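Local structure of SmhA (Serratia marcescens, 7A27) at residues M144-L158 and L274-V288. The protein is one component of Smh, a tripartite alpha-pore-forming toxin, and probably helps it form pores in target membranes. Residues are numbered along the deposited sequence; the frame is centred on the assembly and turned at random.
Sequences MGNFLNVIDAIEQGL and LSVAKSVQAQAQLFV
With CG anti to the backbone N in both M144 (chi1 -171°) and Q281 (chi1 170°), each side chain reaches across to the other, and the two meet at about a right angle. Bent at chi2, Q281 enters as a knob among M144, F147, L148 and I151, its NE2 lying 3.5 Å from CG of M144 and 3.7 Å from CD2 of L148. NE2 also gives weak hydrogen bonds to SD of M144 (3.6 Å) and OE1 of Q285, while its OE1 is hydrogen-bonded to OH of Y57, on helix 48-96; the ring of Y57 also stacks with F147. M144 returns the interlock, sitting among Q281, A284, Q285 and V288, with CE 3.8 Å from V288 CG1. I151 is a further knob, seated among L274, A277, K278 and Q281, its CD1 3.7 Å from Q281 CB. The F147 ring turns its edge to A277, CE2 being 3.5 Å from the carbonyl O, which lies in the ring plane. The methyls of L274 divide the work, CD1 against I154 CG2 and CD2 against L158 CD1. Such reciprocal knobs-into-holes packing joins helices 104-155 and 272-299, whose segments here run roughly antiparallel, 150° apart. Among mostly apolar side chains, the Y57 bond probably fixes the amide's flip, directing NE2 toward M144 and Q285.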
loop_
_atom_site.group_PDB
_atom_site.type_symbol
_atom_site.label_atom_id
_atom_site.label_comp_id
_atom_site.label_asym_id
_atom_site.label_seq_id
_atom_site.Cartn_x
_atom_site.Cartn_y
_atom_site.Cartn_z
ATOM N N MET A 144 -11.574 14.508 3.805
ATOM C CA MET A 144 -12.236 14.147 2.526
ATOM C C MET A 144 -13.756 14.301 2.697
ATOM O O MET A 144 -14.414 14.864 1.784
ATOM C CB MET A 144 -11.890 12.714 2.113
ATOM C CG MET A 144 -12.361 12.371 0.717
ATOM S SD MET A 144 -11.863 10.722 0.191
ATOM C CE MET A 144 -12.783 9.709 1.348
ATOM N N GLY A 145 -14.285 13.843 3.833
ATOM C CA GLY A 145 -15.715 13.942 4.162
ATOM C C GLY A 145 -16.215 15.372 4.050
ATOM O O GLY A 145 -17.331 15.570 3.528
ATOM N N ASN A 146 -15.431 16.338 4.529
ATOM C CA ASN A 146 -15.797 17.778 4.545
ATOM C C ASN A 146 -15.762 18.336 3.121
ATOM O O ASN A 146 -16.602 19.192 2.797
ATOM C CB ASN A 146 -14.886 18.600 5.457
ATOM C CG ASN A 146 -15.153 18.369 6.927
ATOM O OD1 ASN A 146 -16.246 17.966 7.321
ATOM N ND2 ASN A 146 -14.158 18.648 7.747
ATOM N N PHE A 147 -14.820 17.889 2.300
ATOM C CA PHE A 147 -14.696 18.400 0.917
ATOM C C PHE A 147 -15.854 17.819 0.099
ATOM O O PHE A 147 -16.355 18.551 -0.775
ATOM C CB PHE A 147 -13.310 18.129 0.321
ATOM C CG PHE A 147 -13.073 18.853 -0.984
ATOM C CD1 PHE A 147 -12.914 20.229 -1.005
ATOM C CD2 PHE A 147 -13.067 18.171 -2.193
ATOM C CE1 PHE A 147 -12.725 20.899 -2.202
ATOM C CE2 PHE A 147 -12.871 18.843 -3.391
ATOM C CZ PHE A 147 -12.706 20.207 -3.394
ATOM N N LEU A 148 -16.291 16.581 0.379
ATOM C CA LEU A 148 -17.453 15.957 -0.322
ATOM C C LEU A 148 -18.726 16.764 -0.038
ATOM O O LEU A 148 -19.438 17.044 -0.995
ATOM C CB LEU A 148 -17.612 14.490 0.082
ATOM C CG LEU A 148 -16.745 13.511 -0.705
ATOM C CD1 LEU A 148 -16.742 12.137 -0.039
ATOM C CD2 LEU A 148 -17.221 13.416 -2.150
ATOM N N ASN A 149 -18.970 17.152 1.216
ATOM C CA ASN A 149 -20.136 17.984 1.612
ATOM C C ASN A 149 -20.093 19.327 0.863
ATOM O O ASN A 149 -21.173 19.937 0.682
ATOM C CB ASN A 149 -20.202 18.228 3.121
ATOM C CG ASN A 149 -20.363 16.964 3.937
ATOM O OD1 ASN A 149 -20.844 15.949 3.444
ATOM N ND2 ASN A 149 -19.965 17.011 5.196
ATOM N N VAL A 150 -18.897 19.778 0.458
ATOM C CA VAL A 150 -18.690 21.054 -0.291
ATOM C C VAL A 150 -19.103 20.838 -1.753
ATOM O O VAL A 150 -19.821 21.710 -2.301
ATOM C CB VAL A 150 -17.246 21.581 -0.159
ATOM C CG1 VAL A 150 -16.945 22.709 -1.137
ATOM C CG2 VAL A 150 -16.936 22.009 1.266
ATOM N N ILE A 151 -18.668 19.734 -2.369
ATOM C CA ILE A 151 -19.020 19.385 -3.778
ATOM C C ILE A 151 -20.533 19.168 -3.857
ATOM O O ILE A 151 -21.158 19.627 -4.837
ATOM C CB ILE A 151 -18.254 18.136 -4.271
ATOM C CG1 ILE A 151 -16.760 18.425 -4.415
ATOM C CG2 ILE A 151 -18.845 17.603 -5.572
ATOM C CD1 ILE A 151 -15.950 17.296 -5.013
ATOM N N ASP A 152 -21.088 18.489 -2.853
ATOM C CA ASP A 152 -22.511 18.084 -2.830
ATOM C C ASP A 152 -23.425 19.304 -2.751
ATOM O O ASP A 152 -24.363 19.373 -3.562
ATOM C CB ASP A 152 -22.818 17.071 -1.732
ATOM C CG ASP A 152 -23.787 16.067 -2.331
ATOM O OD1 ASP A 152 -23.326 15.355 -3.275
ATOM O OD2 ASP A 152 -25.013 16.071 -1.943
ATOM N N ALA A 153 -23.149 20.236 -1.836
ATOM C CA ALA A 153 -23.911 21.499 -1.667
ATOM C C ALA A 153 -23.997 22.237 -3.010
ATOM O O ALA A 153 -25.071 22.738 -3.337
ATOM C CB ALA A 153 -23.265 22.356 -0.605
ATOM N N ILE A 154 -22.901 22.261 -3.769
ATOM C CA ILE A 154 -22.813 22.919 -5.108
ATOM C C ILE A 154 -23.706 22.162 -6.098
ATOM O O ILE A 154 -24.521 22.838 -6.782
ATOM C CB ILE A 154 -21.348 22.990 -5.592
ATOM C CG1 ILE A 154 -20.507 23.870 -4.664
ATOM C CG2 ILE A 154 -21.241 23.428 -7.049
ATOM C CD1 ILE A 154 -19.025 23.753 -4.897
ATOM N N GLU A 155 -23.569 20.825 -6.163
ATOM C CA GLU A 155 -24.307 19.953 -7.119
ATOM C C GLU A 155 -25.819 20.010 -6.853
ATOM O O GLU A 155 -26.550 20.073 -7.848
ATOM C CB GLU A 155 -23.786 18.517 -7.076
ATOM C CG GLU A 155 -22.485 18.310 -7.831
ATOM C CD GLU A 155 -21.939 16.877 -7.806
ATOM O OE1 GLU A 155 -22.517 16.023 -7.086
ATOM O OE2 GLU A 155 -20.944 16.594 -8.521
ATOM N N GLN A 156 -26.260 20.020 -5.587
ATOM C CA GLN A 156 -27.697 20.041 -5.181
ATOM C C GLN A 156 -28.436 21.263 -5.731
ATOM O O GLN A 156 -29.666 21.240 -5.659
ATOM C CB GLN A 156 -27.888 20.054 -3.659
ATOM C CG GLN A 156 -27.599 18.711 -2.980
ATOM C CD GLN A 156 -28.588 17.596 -3.253
ATOM O OE1 GLN A 156 -29.550 17.723 -4.014
ATOM N NE2 GLN A 156 -28.343 16.469 -2.617
ATOM N N GLY A 157 -27.727 22.270 -6.248
ATOM C CA GLY A 157 -28.337 23.507 -6.773
ATOM C C GLY A 157 -28.217 23.632 -8.278
ATOM O O GLY A 157 -28.584 24.705 -8.789
ATOM N N LEU A 158 -27.736 22.595 -8.971
ATOM C CA LEU A 158 -27.558 22.606 -10.450
ATOM C C LEU A 158 -28.858 22.198 -11.155
ATOM O O LEU A 158 -29.672 21.480 -10.532
ATOM C CB LEU A 158 -26.464 21.612 -10.848
ATOM C CG LEU A 158 -25.065 21.868 -10.290
ATOM C CD1 LEU A 158 -24.123 20.746 -10.701
ATOM C CD2 LEU A 158 -24.528 23.217 -10.756
ATOM N N LEU A 274 -16.197 23.594 -10.602
ATOM C CA LEU A 274 -16.726 22.335 -10.010
ATOM C C LEU A 274 -15.991 21.161 -10.659
ATOM O O LEU A 274 -15.613 20.240 -9.919
ATOM C CB LEU A 274 -18.234 22.236 -10.230
ATOM C CG LEU A 274 -18.883 20.922 -9.796
ATOM C CD1 LEU A 274 -18.790 20.723 -8.282
ATOM C CD2 LEU A 274 -20.346 20.889 -10.238
ATOM N N SER A 275 -15.801 21.204 -11.985
ATOM C CA SER A 275 -15.044 20.191 -12.769
ATOM C C SER A 275 -13.686 19.950 -12.088
ATOM O O SER A 275 -13.313 18.777 -11.881
ATOM C CB SER A 275 -14.876 20.625 -14.206
ATOM O OG SER A 275 -16.136 20.886 -14.821
ATOM N N VAL A 276 -12.986 21.032 -11.724
ATOM C CA VAL A 276 -11.659 20.972 -11.040
ATOM C C VAL A 276 -11.840 20.250 -9.698
ATOM O O VAL A 276 -11.177 19.231 -9.485
ATOM C CB VAL A 276 -11.040 22.370 -10.857
ATOM C CG1 VAL A 276 -9.778 22.309 -10.005
ATOM C CG2 VAL A 276 -10.742 23.047 -12.184
ATOM N N ALA A 277 -12.735 20.747 -8.846
ATOM C CA ALA A 277 -13.033 20.184 -7.510
ATOM C C ALA A 277 -13.244 18.664 -7.610
ATOM O O ALA A 277 -12.689 17.942 -6.759
ATOM C CB ALA A 277 -14.225 20.881 -6.913
ATOM N N LYS A 278 -13.985 18.210 -8.629
ATOM C CA LYS A 278 -14.303 16.778 -8.859
ATOM C C LYS A 278 -13.034 16.008 -9.220
ATOM O O LYS A 278 -12.867 14.893 -8.678
ATOM C CB LYS A 278 -15.317 16.591 -9.992
ATOM C CG LYS A 278 -16.751 16.999 -9.720
ATOM C CD LYS A 278 -17.705 16.331 -10.721
ATOM C CE LYS A 278 -18.899 15.684 -10.052
ATOM N NZ LYS A 278 -18.546 14.751 -8.954
ATOM N N SER A 279 -12.196 16.583 -10.096
ATOM C CA SER A 279 -10.912 15.999 -10.559
ATOM C C SER A 279 -9.969 15.738 -9.373
ATOM O O SER A 279 -9.282 14.669 -9.378
ATOM C CB SER A 279 -10.239 16.879 -11.557
ATOM O OG SER A 279 -8.915 16.427 -11.746
ATOM N N VAL A 280 -9.916 16.686 -8.423
ATOM C CA VAL A 280 -9.052 16.620 -7.206
ATOM C C VAL A 280 -9.587 15.531 -6.284
ATOM O O VAL A 280 -8.777 14.701 -5.828
ATOM C CB VAL A 280 -8.982 17.967 -6.460
ATOM C CG1 VAL A 280 -8.318 17.833 -5.100
ATOM C CG2 VAL A 280 -8.256 19.011 -7.281
ATOM N N GLN A 281 -10.900 15.558 -6.018
ATOM C CA GLN A 281 -11.589 14.619 -5.099
ATOM C C GLN A 281 -11.413 13.179 -5.595
ATOM O O GLN A 281 -11.297 12.283 -4.731
ATOM C CB GLN A 281 -13.058 15.009 -4.966
ATOM C CG GLN A 281 -13.902 13.981 -4.240
ATOM C CD GLN A 281 -13.330 13.588 -2.901
ATOM O OE1 GLN A 281 -12.568 14.344 -2.282
ATOM N NE2 GLN A 281 -13.703 12.391 -2.462
ATOM N N ALA A 282 -11.395 12.955 -6.914
ATOM C CA ALA A 282 -11.218 11.609 -7.505
ATOM C C ALA A 282 -9.843 11.056 -7.102
ATOM O O ALA A 282 -9.748 9.865 -6.779
ATOM C CB ALA A 282 -11.385 11.685 -8.999
ATOM N N GLN A 283 -8.818 11.913 -7.136
ATOM C CA GLN A 283 -7.412 11.575 -6.774
ATOM C C GLN A 283 -7.318 11.353 -5.258
ATOM O O GLN A 283 -6.648 10.385 -4.839
ATOM C CB GLN A 283 -6.470 12.676 -7.259
ATOM C CG GLN A 283 -6.375 12.812 -8.777
ATOM C CD GLN A 283 -5.647 14.064 -9.204
ATOM O OE1 GLN A 283 -5.629 15.079 -8.491
ATOM N NE2 GLN A 283 -5.025 13.984 -10.375
ATOM N N ALA A 284 -7.990 12.186 -4.457
ATOM C CA ALA A 284 -8.026 12.073 -2.981
ATOM C C ALA A 284 -8.621 10.721 -2.606
ATOM O O ALA A 284 -8.018 10.030 -1.776
ATOM C CB ALA A 284 -8.831 13.201 -2.392
ATOM N N GLN A 285 -9.776 10.388 -3.206
ATOM C CA GLN A 285 -10.528 9.125 -2.987
ATOM C C GLN A 285 -9.548 7.959 -3.116
ATOM O O GLN A 285 -9.510 7.159 -2.191
ATOM C CB GLN A 285 -11.667 8.991 -3.998
ATOM C CG GLN A 285 -12.655 7.850 -3.751
ATOM C CD GLN A 285 -13.666 8.206 -2.691
ATOM O OE1 GLN A 285 -14.450 9.154 -2.837
ATOM N NE2 GLN A 285 -13.648 7.444 -1.608
ATOM N N LEU A 286 -8.779 7.867 -4.205
ATOM C CA LEU A 286 -7.859 6.721 -4.430
ATOM C C LEU A 286 -6.878 6.630 -3.266
ATOM O O LEU A 286 -6.699 5.519 -2.737
ATOM C CB LEU A 286 -7.102 6.875 -5.751
ATOM C CG LEU A 286 -7.953 6.779 -7.010
ATOM C CD1 LEU A 286 -7.110 7.052 -8.251
ATOM C CD2 LEU A 286 -8.636 5.415 -7.093
ATOM N N PHE A 287 -6.290 7.768 -2.886
ATOM C CA PHE A 287 -5.281 7.869 -1.799
ATOM C C PHE A 287 -5.904 7.456 -0.465
ATOM O O PHE A 287 -5.364 6.541 0.175
ATOM C CB PHE A 287 -4.687 9.272 -1.727
ATOM C CG PHE A 287 -3.750 9.507 -0.573
ATOM C CD1 PHE A 287 -2.488 8.934 -0.546
ATOM C CD2 PHE A 287 -4.118 10.329 0.469
ATOM C CE1 PHE A 287 -1.629 9.135 0.520
ATOM C CE2 PHE A 287 -3.237 10.576 1.511
ATOM C CZ PHE A 287 -2.000 9.966 1.544
ATOM N N VAL A 288 -7.021 8.071 -0.075
ATOM C CA VAL A 288 -7.660 7.829 1.249
ATOM C C VAL A 288 -8.223 6.408 1.320
ATOM O O VAL A 288 -8.107 5.803 2.389
ATOM C CB VAL A 288 -8.743 8.874 1.548
ATOM C CG1 VAL A 288 -9.512 8.540 2.807
ATOM C CG2 VAL A 288 -8.128 10.258 1.659
#